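Local atomic coordinates of CELL division control protein 6 (Pyrobaculum aerophilum, PDB entry 1FNN), a protein that binds ADP and magnesium through an AAA+ ATPase module and is probably involved in regulating the initiation of DNA replication. Residues P101-G106 with L113-E118; I284-H289 with R343-V348; A296-L301 with D374-V379. All blocks are in the same frame, centred on the assembly; numbering follows the deposited sequence.

Contact 1 of 3, residues P101-G106 with L113-E118; sequences PFPRRG and LALLVE
L115 reaches from its helix with one methyl, CD2, into an angle of the preceding loop formed by F102 and P103. On the F102 side, CD2 of L115 lies 3.9 Å from ring atom CD2 of the phenylalanine, meeting the ring obliquely. P103 offers the CD corner of its pyrrolidine ring, which is 4.1 Å from L115 CD2, its side chain running past the leucine in the opposite direction. The backbone supplies the third neighbour, since the carbonyl O of P101 is 4.0 Å from the same methyl, a van der Waals approach to a polar atom. The leucine has CG anti to its backbone N (chi1 -177°), which extends the branched end off the helix toward the loop. The contact lies at the surface, two of its three touches are between apolar side chains, and the segments bury 101 Å² between them. Beside this patch, the ring of F102 also meets that of F112, with planes about 60° apart, while R105 forms a salt bridge to E111 on the helix through NH2. The loop between helices 87-97 and 109-122 here lies against the helix it leads into, within the AAA domain and away from the nucleotide. F102 touches A95 of helix 87-97, and on helix 109-122 the neighbouring L116 packs on I91 and I94 of helix 87-97 and on L148 of helix 139-148.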
ATOM      1  N   PRO A 101       7.931  24.302  26.616  1.00 43.03           N
ATOM      2  CA  PRO A 101       9.305  24.198  27.109  1.00 43.79           C
ATOM      3  C   PRO A 101       9.369  23.180  28.241  1.00 43.16           C
ATOM      4  O   PRO A 101       8.515  23.256  29.131  1.00 44.30           O
ATOM      5  CB  PRO A 101       9.620  25.608  27.618  1.00 41.28           C
ATOM      6  CG  PRO A 101       8.487  26.470  27.202  1.00 45.77           C
ATOM      7  CD  PRO A 101       7.275  25.561  26.989  1.00 42.44           C
ATOM      8  N   PHE A 102      10.404  22.363  28.308  1.00 46.04           N
ATOM      9  CA  PHE A 102      10.596  21.512  29.483  1.00 51.70           C
ATOM     10  C   PHE A 102      11.452  22.163  30.573  1.00 53.83           C
ATOM     11  O   PHE A 102      12.416  22.896  30.319  1.00 48.74           O
ATOM     12  CB  PHE A 102      11.237  20.168  29.140  1.00 52.56           C
ATOM     13  CG  PHE A 102      10.370  19.203  28.387  1.00 55.76           C
ATOM     14  CD1 PHE A 102      10.965  18.126  27.741  1.00 62.29           C
ATOM     15  CD2 PHE A 102       8.996  19.336  28.306  1.00 58.40           C
ATOM     16  CE1 PHE A 102      10.208  17.208  27.035  1.00 61.38           C
ATOM     17  CE2 PHE A 102       8.227  18.428  27.606  1.00 61.71           C
ATOM     18  CZ  PHE A 102       8.840  17.364  26.970  1.00 59.43           C
ATOM     19  N   PRO A 103      11.164  21.751  31.808  1.00 56.07           N
ATOM     20  CA  PRO A 103      11.904  22.194  32.977  1.00 56.41           C
ATOM     21  C   PRO A 103      13.282  21.570  33.036  1.00 55.02           C
ATOM     22  O   PRO A 103      13.633  20.623  32.320  1.00 51.17           O
ATOM     23  CB  PRO A 103      11.076  21.774  34.188  1.00 58.54           C
ATOM     24  CG  PRO A 103       9.904  21.023  33.676  1.00 59.31           C
ATOM     25  CD  PRO A 103      10.061  20.848  32.194  1.00 58.02           C
ATOM     26  N   ARG A 104      14.145  22.245  33.796  1.00 54.62           N
ATOM     27  CA  ARG A 104      15.513  21.742  33.962  1.00 55.88           C
ATOM     28  C   ARG A 104      15.485  20.361  34.629  1.00 56.47           C
ATOM     29  O   ARG A 104      16.100  19.411  34.137  1.00 57.44           O
ATOM     30  CB  ARG A 104      16.264  22.795  34.765  1.00 60.23           C
ATOM     31  CG  ARG A 104      17.707  22.471  35.086  1.00 66.15           C
ATOM     32  CD  ARG A 104      18.366  23.667  35.795  1.00 71.19           C
ATOM     33  NE  ARG A 104      19.793  23.605  35.535  1.00 83.03           N
ATOM     34  CZ  ARG A 104      20.452  24.005  34.456  1.00 83.43           C
ATOM     35  NH1 ARG A 104      19.871  24.548  33.410  1.00 83.52           N
ATOM     36  NH2 ARG A 104      21.777  23.857  34.412  1.00 90.77           N
ATOM     37  N   ARG A 105      14.776  20.226  35.734  1.00 58.78           N
ATOM     38  CA  ARG A 105      14.628  18.958  36.441  1.00 64.70           C
ATOM     39  C   ARG A 105      14.014  17.853  35.588  1.00 65.46           C
ATOM     40  O   ARG A 105      13.269  18.084  34.632  1.00 65.10           O
ATOM     41  CB  ARG A 105      13.756  19.113  37.691  1.00 71.99           C
ATOM     42  CG  ARG A 105      12.395  19.735  37.425  1.00 78.76           C
ATOM     43  CD  ARG A 105      11.546  19.875  38.675  1.00 78.75           C
ATOM     44  NE  ARG A 105      10.596  18.787  38.839  1.00 88.84           N
ATOM     45  CZ  ARG A 105      10.814  17.495  39.019  1.00 89.56           C
ATOM     46  NH1 ARG A 105      12.025  16.949  39.083  1.00 93.20           N
ATOM     47  NH2 ARG A 105       9.778  16.675  39.146  1.00 90.02           N
ATOM     48  N   GLY A 106      14.314  16.617  35.972  1.00 66.20           N
ATOM     49  CA  GLY A 106      13.794  15.440  35.270  1.00 62.94           C
ATOM     50  C   GLY A 106      12.335  15.294  35.697  1.00 62.89           C
ATOM     51  O   GLY A 106      12.021  15.643  36.844  1.00 61.52           O
ATOM     52  N   LEU A 113       2.481  14.552  31.852  1.00 47.30           N
ATOM     53  CA  LEU A 113       1.085  14.674  31.449  1.00 47.67           C
ATOM     54  C   LEU A 113       0.474  15.917  32.039  1.00 45.05           C
ATOM     55  O   LEU A 113      -0.310  16.653  31.421  1.00 48.88           O
ATOM     56  CB  LEU A 113       0.250  13.455  31.881  1.00 49.94           C
ATOM     57  CG  LEU A 113       0.543  12.200  31.071  1.00 52.23           C
ATOM     58  CD1 LEU A 113      -0.123  10.993  31.745  1.00 54.87           C
ATOM     59  CD2 LEU A 113       0.094  12.378  29.628  1.00 49.51           C
ATOM     60  N   ALA A 114       0.818  16.143  33.323  1.00 48.37           N
ATOM     61  CA  ALA A 114       0.302  17.363  33.975  1.00 47.40           C
ATOM     62  C   ALA A 114       0.782  18.608  33.219  1.00 42.22           C
ATOM     63  O   ALA A 114       0.022  19.575  33.109  1.00 46.63           O
ATOM     64  CB  ALA A 114       0.799  17.350  35.414  1.00 50.56           C
ATOM     65  N   LEU A 115       2.039  18.638  32.829  1.00 44.79           N
ATOM     66  CA  LEU A 115       2.550  19.801  32.055  1.00 47.10           C
ATOM     67  C   LEU A 115       1.797  20.004  30.741  1.00 44.65           C
ATOM     68  O   LEU A 115       1.340  21.092  30.384  1.00 44.22           O
ATOM     69  CB  LEU A 115       4.041  19.621  31.785  1.00 45.40           C
ATOM     70  CG  LEU A 115       4.763  20.784  31.054  1.00 44.27           C
ATOM     71  CD1 LEU A 115       4.666  22.083  31.833  1.00 48.69           C
ATOM     72  CD2 LEU A 115       6.218  20.418  30.807  1.00 47.03           C
ATOM     73  N   LEU A 116       1.549  18.902  30.039  1.00 46.70           N
ATOM     74  CA  LEU A 116       0.796  18.936  28.774  1.00 43.40           C
ATOM     75  C   LEU A 116      -0.613  19.383  29.026  1.00 43.04           C
ATOM     76  O   LEU A 116      -1.158  20.272  28.353  1.00 43.33           O
ATOM     77  CB  LEU A 116       0.879  17.551  28.074  1.00 39.52           C
ATOM     78  CG  LEU A 116      -0.136  17.402  26.913  1.00 42.55           C
ATOM     79  CD1 LEU A 116       0.193  18.429  25.833  1.00 36.72           C
ATOM     80  CD2 LEU A 116      -0.144  15.973  26.399  1.00 41.61           C
ATOM     81  N   VAL A 117      -1.247  18.891  30.107  1.00 46.44           N
ATOM     82  CA  VAL A 117      -2.592  19.418  30.425  1.00 44.61           C
ATOM     83  C   VAL A 117      -2.558  20.894  30.737  1.00 45.14           C
ATOM     84  O   VAL A 117      -3.428  21.685  30.352  1.00 46.24           O
ATOM     85  CB  VAL A 117      -3.183  18.605  31.607  1.00 49.47           C
ATOM     86  CG1 VAL A 117      -4.414  19.267  32.179  1.00 41.27           C
ATOM     87  CG2 VAL A 117      -3.489  17.185  31.126  1.00 51.07           C
ATOM     88  N   GLU A 118      -1.601  21.336  31.573  1.00 47.43           N
ATOM     89  CA  GLU A 118      -1.529  22.773  31.919  1.00 46.34           C
ATOM     90  C   GLU A 118      -1.403  23.667  30.698  1.00 39.84           C
ATOM     91  O   GLU A 118      -2.110  24.686  30.474  1.00 41.89           O
ATOM     92  CB  GLU A 118      -0.290  22.952  32.831  1.00 46.61           C
ATOM     93  CG  GLU A 118      -0.066  24.435  33.170  1.00 58.08           C
ATOM     94  CD  GLU A 118       1.351  24.648  33.677  1.00 57.72           C
ATOM     95  OE1 GLU A 118       1.748  23.992  34.661  1.00 61.92           O
ATOM     96  OE2 GLU A 118       2.089  25.473  33.103  1.00 61.31           O
TER

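Contact 2 of 3, residues I284-H289 with R343-V348; sequences IGLPLH and REKGIV
L286 divides its two methyls between K345 and I347. CD1 meets CD1 of I347 at 4.2 Å, the two aliphatic side chains reaching toward each other tip to tip. CD2 lies alongside the lysine, 4.1 Å from K345 CD and 3.5 Å from K345 NZ, the two side chains passing in opposite directions. Beyond CG the lysine chain is extended, which brings its ammonium beside the leucine methyl; D341 gives NZ a long, weak ionic partner. Both segments belong to the C-terminal winged-helix domain, where the turn linking helices 280-285 and 288-304 faces the end of helix 332-344. That end is a Schellman motif: G346 takes a positive phi (81°), and of the two bonds back into the last turn one runs from G346 N to the carbonyl O of R343 at 2.9 Å. The chain turns there, and I347 follows directly after the glycine with its side chain directed at L286. On the other side, P287 occupies the N-cap position of helix 288-304, while the ammonium of K291 binds the carbonyl oxygens of both I284 and L286, tying the turn to the first part of that helix. L342 packs on both L286 and I347, and V282 touches K345 and I347 from helix 280-285.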
ATOM      1  N   ILE A 284       9.614 -26.514 -10.188  1.00 40.44           N
ATOM      2  CA  ILE A 284      10.061 -27.911 -10.294  1.00 47.22           C
ATOM      3  C   ILE A 284       8.882 -28.882 -10.283  1.00 43.51           C
ATOM      4  O   ILE A 284       8.820 -29.803 -11.106  1.00 42.91           O
ATOM      5  CB  ILE A 284      11.062 -28.229  -9.155  1.00 50.70           C
ATOM      6  CG1 ILE A 284      12.435 -27.643  -9.486  1.00 52.19           C
ATOM      7  CG2 ILE A 284      11.177 -29.730  -8.910  1.00 56.48           C
ATOM      8  CD1 ILE A 284      13.444 -27.756  -8.364  1.00 55.62           C
ATOM      9  N   GLY A 285       7.935 -28.629  -9.395  1.00 42.70           N
ATOM     10  CA  GLY A 285       6.717 -29.373  -9.250  1.00 44.17           C
ATOM     11  C   GLY A 285       5.706 -29.276 -10.375  1.00 45.50           C
ATOM     12  O   GLY A 285       4.846 -30.156 -10.398  1.00 45.90           O
ATOM     13  N   LEU A 286       5.725 -28.318 -11.295  1.00 38.78           N
ATOM     14  CA  LEU A 286       4.725 -28.300 -12.356  1.00 37.48           C
ATOM     15  C   LEU A 286       4.886 -29.601 -13.164  1.00 38.11           C
ATOM     16  O   LEU A 286       6.017 -29.967 -13.533  1.00 34.83           O
ATOM     17  CB  LEU A 286       4.919 -27.086 -13.280  1.00 37.71           C
ATOM     18  CG  LEU A 286       4.958 -25.735 -12.505  1.00 40.98           C
ATOM     19  CD1 LEU A 286       5.162 -24.562 -13.443  1.00 40.84           C
ATOM     20  CD2 LEU A 286       3.742 -25.536 -11.613  1.00 39.43           C
ATOM     21  N   PRO A 287       3.781 -30.062 -13.702  1.00 33.50           N
ATOM     22  CA  PRO A 287       3.787 -31.145 -14.676  1.00 37.40           C
ATOM     23  C   PRO A 287       4.582 -30.711 -15.886  1.00 38.67           C
ATOM     24  O   PRO A 287       4.524 -29.496 -16.229  1.00 34.91           O
ATOM     25  CB  PRO A 287       2.333 -31.272 -15.119  1.00 36.95           C
ATOM     26  CG  PRO A 287       1.562 -30.819 -13.920  1.00 40.98           C
ATOM     27  CD  PRO A 287       2.397 -29.731 -13.267  1.00 38.04           C
ATOM     28  N   LEU A 288       5.120 -31.683 -16.631  1.00 33.93           N
ATOM     29  CA  LEU A 288       5.835 -31.398 -17.851  1.00 35.01           C
ATOM     30  C   LEU A 288       5.161 -30.412 -18.796  1.00 35.47           C
ATOM     31  O   LEU A 288       5.772 -29.474 -19.308  1.00 33.24           O
ATOM     32  CB  LEU A 288       6.123 -32.677 -18.684  1.00 33.71           C
ATOM     33  CG  LEU A 288       6.834 -32.530 -20.008  1.00 39.95           C
ATOM     34  CD1 LEU A 288       8.206 -31.873 -19.860  1.00 39.84           C
ATOM     35  CD2 LEU A 288       7.017 -33.883 -20.730  1.00 38.96           C
ATOM     36  N   HIS A 289       3.952 -30.677 -19.264  1.00 32.24           N
ATOM     37  CA  HIS A 289       3.271 -29.847 -20.231  1.00 33.45           C
ATOM     38  C   HIS A 289       2.931 -28.439 -19.683  1.00 32.91           C
ATOM     39  O   HIS A 289       2.722 -27.574 -20.504  1.00 30.70           O
ATOM     40  CB  HIS A 289       2.026 -30.573 -20.782  1.00 30.86           C
ATOM     41  CG  HIS A 289       2.576 -31.452 -21.889  1.00 36.56           C
ATOM     42  ND1 HIS A 289       2.666 -31.020 -23.193  1.00 33.75           N
ATOM     43  CD2 HIS A 289       3.062 -32.723 -21.854  1.00 43.62           C
ATOM     44  CE1 HIS A 289       3.183 -32.001 -23.922  1.00 46.68           C
ATOM     45  NE2 HIS A 289       3.429 -33.032 -23.135  1.00 44.90           N
ATOM     46  N   ARG A 343      -1.875 -19.243 -12.915  1.00 34.29           N
ATOM     47  CA  ARG A 343      -2.449 -18.019 -12.340  1.00 38.86           C
ATOM     48  C   ARG A 343      -2.635 -18.150 -10.826  1.00 41.20           C
ATOM     49  O   ARG A 343      -2.270 -17.287 -10.034  1.00 39.27           O
ATOM     50  CB  ARG A 343      -3.813 -17.744 -12.948  1.00 41.34           C
ATOM     51  CG  ARG A 343      -4.479 -16.437 -12.514  1.00 53.34           C
ATOM     52  CD  ARG A 343      -5.993 -16.530 -12.768  1.00 56.68           C
ATOM     53  NE  ARG A 343      -6.626 -17.073 -11.578  1.00 73.39           N
ATOM     54  CZ  ARG A 343      -7.176 -18.233 -11.304  1.00 74.38           C
ATOM     55  NH1 ARG A 343      -7.260 -19.220 -12.174  1.00 82.17           N
ATOM     56  NH2 ARG A 343      -7.680 -18.440 -10.098  1.00 77.40           N
ATOM     57  N   GLU A 344      -3.163 -19.275 -10.370  1.00 41.57           N
ATOM     58  CA  GLU A 344      -3.384 -19.551  -8.936  1.00 42.79           C
ATOM     59  C   GLU A 344      -2.094 -19.505  -8.160  1.00 45.04           C
ATOM     60  O   GLU A 344      -2.026 -19.014  -7.021  1.00 43.31           O
ATOM     61  CB  GLU A 344      -4.030 -20.941  -8.852  1.00 53.43           C
ATOM     62  CG  GLU A 344      -5.071 -21.161  -7.774  1.00 70.75           C
ATOM     63  CD  GLU A 344      -6.341 -20.424  -8.172  1.00 83.56           C
ATOM     64  OE1 GLU A 344      -6.359 -19.987  -9.349  1.00 89.86           O
ATOM     65  OE2 GLU A 344      -7.273 -20.288  -7.358  1.00 89.90           O
ATOM     66  N   LYS A 345      -0.981 -19.952  -8.787  1.00 41.72           N
ATOM     67  CA  LYS A 345       0.300 -19.896  -8.099  1.00 40.68           C
ATOM     68  C   LYS A 345       0.984 -18.538  -8.196  1.00 41.44           C
ATOM     69  O   LYS A 345       2.099 -18.407  -7.694  1.00 40.72           O
ATOM     70  CB  LYS A 345       1.241 -21.007  -8.629  1.00 42.64           C
ATOM     71  CG  LYS A 345       0.587 -22.384  -8.356  1.00 43.19           C
ATOM     72  CD  LYS A 345       1.475 -23.527  -8.819  1.00 39.00           C
ATOM     73  CE  LYS A 345       0.926 -24.832  -8.157  1.00 50.25           C
ATOM     74  NZ  LYS A 345       1.864 -25.896  -8.630  1.00 53.51           N
ATOM     75  N   GLY A 346       0.439 -17.551  -8.905  1.00 42.14           N
ATOM     76  CA  GLY A 346       1.141 -16.250  -8.947  1.00 44.60           C
ATOM     77  C   GLY A 346       2.281 -16.241  -9.947  1.00 41.94           C
ATOM     78  O   GLY A 346       3.025 -15.256 -10.027  1.00 40.10           O
ATOM     79  N   ILE A 347       2.353 -17.258 -10.827  1.00 36.14           N
ATOM     80  CA  ILE A 347       3.431 -17.313 -11.810  1.00 36.60           C
ATOM     81  C   ILE A 347       3.167 -16.408 -12.985  1.00 33.39           C
ATOM     82  O   ILE A 347       4.050 -15.793 -13.585  1.00 35.58           O
ATOM     83  CB  ILE A 347       3.681 -18.785 -12.282  1.00 38.52           C
ATOM     84  CG1 ILE A 347       4.128 -19.603 -11.080  1.00 37.47           C
ATOM     85  CG2 ILE A 347       4.778 -18.840 -13.343  1.00 32.82           C
ATOM     86  CD1 ILE A 347       4.137 -21.117 -11.290  1.00 43.88           C
ATOM     87  N   VAL A 348       1.895 -16.334 -13.393  1.00 32.78           N
ATOM     88  CA  VAL A 348       1.418 -15.525 -14.513  1.00 34.94           C
ATOM     89  C   VAL A 348       0.234 -14.683 -14.017  1.00 34.84           C
ATOM     90  O   VAL A 348      -0.326 -15.056 -12.979  1.00 36.64           O
ATOM     91  CB  VAL A 348       0.989 -16.629 -15.499  1.00 41.17           C
ATOM     92  CG1 VAL A 348      -0.494 -16.734 -15.701  1.00 38.93           C
ATOM     93  CG2 VAL A 348       1.885 -16.760 -16.714  1.00 35.78           C
TER

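Contact 3 of 3, residues A296-L301 with D374-V379; sequences AIVRSL and DTLEAV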
ATOM      1  N   ALA A 296       6.185 -21.582 -23.317  1.00 30.08           N
ATOM      2  CA  ALA A 296       5.605 -20.992 -24.503  1.00 34.30           C
ATOM      3  C   ALA A 296       5.188 -19.500 -24.231  1.00 35.65           C
ATOM      4  O   ALA A 296       5.107 -18.699 -25.163  1.00 34.95           O
ATOM      5  CB  ALA A 296       4.315 -21.737 -24.843  1.00 33.61           C
ATOM      6  N   ILE A 297       4.536 -19.282 -23.113  1.00 32.38           N
ATOM      7  CA  ILE A 297       4.066 -17.923 -22.736  1.00 34.99           C
ATOM      8  C   ILE A 297       5.299 -17.029 -22.666  1.00 32.07           C
ATOM      9  O   ILE A 297       5.341 -15.927 -23.202  1.00 39.84           O
ATOM     10  CB  ILE A 297       3.352 -18.004 -21.383  1.00 35.65           C
ATOM     11  CG1 ILE A 297       2.011 -18.755 -21.504  1.00 34.58           C
ATOM     12  CG2 ILE A 297       3.105 -16.591 -20.811  1.00 37.45           C
ATOM     13  CD1 ILE A 297       1.428 -19.097 -20.134  1.00 37.05           C
ATOM     14  N   VAL A 298       6.364 -17.437 -22.001  1.00 29.72           N
ATOM     15  CA  VAL A 298       7.634 -16.769 -21.984  1.00 34.28           C
ATOM     16  C   VAL A 298       8.136 -16.436 -23.381  1.00 39.05           C
ATOM     17  O   VAL A 298       8.574 -15.280 -23.634  1.00 33.53           O
ATOM     18  CB  VAL A 298       8.712 -17.535 -21.214  1.00 30.34           C
ATOM     19  CG1 VAL A 298      10.089 -16.868 -21.443  1.00 37.95           C
ATOM     20  CG2 VAL A 298       8.426 -17.630 -19.728  1.00 31.76           C
ATOM     21  N   ARG A 299       8.120 -17.381 -24.329  1.00 33.61           N
ATOM     22  CA  ARG A 299       8.559 -17.104 -25.698  1.00 34.52           C
ATOM     23  C   ARG A 299       7.684 -16.140 -26.480  1.00 36.72           C
ATOM     24  O   ARG A 299       8.201 -15.220 -27.194  1.00 40.23           O
ATOM     25  CB  ARG A 299       8.713 -18.415 -26.548  1.00 38.53           C
ATOM     26  CG  ARG A 299       9.910 -19.200 -26.024  1.00 52.17           C
ATOM     27  CD  ARG A 299      10.486 -20.204 -27.011  1.00 57.91           C
ATOM     28  NE  ARG A 299      11.542 -20.984 -26.343  1.00 60.40           N
ATOM     29  CZ  ARG A 299      12.021 -22.121 -26.845  1.00 56.10           C
ATOM     30  NH1 ARG A 299      11.543 -22.583 -27.991  1.00 55.09           N
ATOM     31  NH2 ARG A 299      12.972 -22.762 -26.176  1.00 64.23           N
ATOM     32  N   SER A 300       6.381 -16.175 -26.342  1.00 32.04           N
ATOM     33  CA  SER A 300       5.518 -15.245 -27.026  1.00 34.07           C
ATOM     34  C   SER A 300       5.764 -13.798 -26.458  1.00 38.62           C
ATOM     35  O   SER A 300       5.574 -12.871 -27.234  1.00 38.38           O
ATOM     36  CB  SER A 300       4.037 -15.500 -26.850  1.00 43.83           C
ATOM     37  OG  SER A 300       3.724 -16.857 -27.132  1.00 51.01           O
ATOM     38  N   LEU A 301       5.945 -13.696 -25.164  1.00 37.20           N
ATOM     39  CA  LEU A 301       6.087 -12.373 -24.517  1.00 40.63           C
ATOM     40  C   LEU A 301       7.421 -11.750 -24.876  1.00 41.02           C
ATOM     41  O   LEU A 301       7.510 -10.549 -25.161  1.00 42.78           O
ATOM     42  CB  LEU A 301       5.967 -12.530 -22.997  1.00 34.05           C
ATOM     43  CG  LEU A 301       4.574 -12.643 -22.401  1.00 34.32           C
ATOM     44  CD1 LEU A 301       4.674 -13.048 -20.937  1.00 33.80           C
ATOM     45  CD2 LEU A 301       3.774 -11.324 -22.556  1.00 36.32           C
ATOM     46  N   ASP A 374      14.530 -13.479 -19.330  1.00 39.74           N
ATOM     47  CA  ASP A 374      15.736 -14.183 -19.754  1.00 43.74           C
ATOM     48  C   ASP A 374      16.123 -15.197 -18.697  1.00 41.85           C
ATOM     49  O   ASP A 374      16.302 -16.388 -19.024  1.00 44.71           O
ATOM     50  CB  ASP A 374      16.938 -13.298 -20.117  1.00 45.38           C
ATOM     51  CG  ASP A 374      16.684 -12.602 -21.434  1.00 52.11           C
ATOM     52  OD1 ASP A 374      15.667 -12.860 -22.104  1.00 58.36           O
ATOM     53  OD2 ASP A 374      17.515 -11.765 -21.835  1.00 71.60           O
ATOM     54  N   THR A 375      15.937 -14.819 -17.439  1.00 39.11           N
ATOM     55  CA  THR A 375      16.298 -15.704 -16.344  1.00 42.05           C
ATOM     56  C   THR A 375      15.204 -16.754 -16.087  1.00 43.65           C
ATOM     57  O   THR A 375      15.539 -17.920 -15.826  1.00 38.37           O
ATOM     58  CB  THR A 375      16.610 -14.859 -15.104  1.00 56.66           C
ATOM     59  OG1 THR A 375      17.959 -14.343 -15.287  1.00 65.33           O
ATOM     60  CG2 THR A 375      16.589 -15.644 -13.815  1.00 63.95           C
ATOM     61  N   LEU A 376      13.945 -16.396 -16.308  1.00 37.41           N
ATOM     62  CA  LEU A 376      12.865 -17.365 -16.126  1.00 41.50           C
ATOM     63  C   LEU A 376      13.011 -18.466 -17.190  1.00 36.63           C
ATOM     64  O   LEU A 376      12.768 -19.635 -16.958  1.00 38.91           O
ATOM     65  CB  LEU A 376      11.524 -16.634 -16.282  1.00 37.84           C
ATOM     66  CG  LEU A 376      10.284 -17.525 -16.176  1.00 36.03           C
ATOM     67  CD1 LEU A 376      10.405 -18.413 -14.931  1.00 36.11           C
ATOM     68  CD2 LEU A 376       8.986 -16.745 -16.135  1.00 39.40           C
ATOM     69  N   GLU A 377      13.129 -18.016 -18.424  1.00 35.73           N
ATOM     70  CA  GLU A 377      13.386 -18.809 -19.590  1.00 38.82           C
ATOM     71  C   GLU A 377      14.549 -19.782 -19.418  1.00 42.73           C
ATOM     72  O   GLU A 377      14.333 -20.988 -19.672  1.00 39.12           O
ATOM     73  CB  GLU A 377      13.644 -17.980 -20.867  1.00 34.14           C
ATOM     74  CG  GLU A 377      13.711 -18.958 -22.060  1.00 44.19           C
ATOM     75  CD  GLU A 377      13.977 -18.279 -23.373  1.00 50.03           C
ATOM     76  OE1 GLU A 377      13.514 -18.742 -24.432  1.00 60.01           O
ATOM     77  OE2 GLU A 377      14.668 -17.247 -23.406  1.00 52.73           O
ATOM     78  N   ALA A 378      15.655 -19.380 -18.832  1.00 40.51           N
ATOM     79  CA  ALA A 378      16.768 -20.259 -18.533  1.00 44.22           C
ATOM     80  C   ALA A 378      16.421 -21.301 -17.485  1.00 42.78           C
ATOM     81  O   ALA A 378      16.929 -22.442 -17.563  1.00 42.19           O
ATOM     82  CB  ALA A 378      18.022 -19.460 -18.091  1.00 43.02           C
ATOM     83  N   VAL A 379      15.751 -20.925 -16.402  1.00 36.63           N
ATOM     84  CA  VAL A 379      15.456 -21.879 -15.344  1.00 39.88           C
ATOM     85  C   VAL A 379      14.425 -22.931 -15.808  1.00 40.40           C
ATOM     86  O   VAL A 379      14.633 -24.125 -15.542  1.00 39.63           O
ATOM     87  CB  VAL A 379      14.920 -21.233 -14.060  1.00 43.46           C
ATOM     88  CG1 VAL A 379      14.534 -22.289 -13.046  1.00 46.73           C
ATOM     89  CG2 VAL A 379      15.966 -20.292 -13.457  1.00 54.58           C
TER
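Within the C-terminal winged-helix domain, helix 288-304 is packed against the last helix of the chain, 373-387, in a roughly antiparallel pairing. The short segments 296-301 and 374-379 run at 148° to each other, with their axes 10.1 Å apart at the closest point. V298 carries the apolar part, using one methyl for each of two successive residues. Its CG2 lies 3.7 Å from CD2 of the buried L376, crossing that side chain obliquely, and its CG1 rests 3.8 Å from CB of E377. I368 touches both V298 and L376, extending this packing into the adjoining loop. Toward the partly exposed edge, the glutamate's first torsion (chi1 -172°) sets CG opposite the backbone N, with an extended chain beyond, which brings OE1 to the side chain of R299. The stronger polar partners of both residues lie outside the two segments: E377 OE2 pairs with K302 on helix 288-304, and R299 NH1 pairs with E324 of helix 311-324. A chain of alternating charges therefore runs from K302 through E377 and R299 to E324. Its link across the two segments is the long salt bridge from R299 NE to E377 OE1, at 3.5 Å, with guanidinium and carboxylate planes turned 70° apart.

In the fold
Contact 1 closes in the AAA domain before the other two open, and it lies on the opposite side of the chain's centre from them: its centre is about 62 Å from that of contact 2 and about 65 Å from that of contact 3. Contacts 2 and 3 share the winged-helix domain, with centres about 13 Å apart. Their segments alternate along the chain (284-289, 296-301, 343-348, 374-379), and both use helix 288-304. They touch where V348 CG2 meets I297 CD1 at 4.2 Å. Helix 288-304 packs on the C-terminal helix 373-387, while the turn just before it meets the end of helix 332-344; contact 1 is a separate, local feature of the ATPase module at the far end of an elongated molecule.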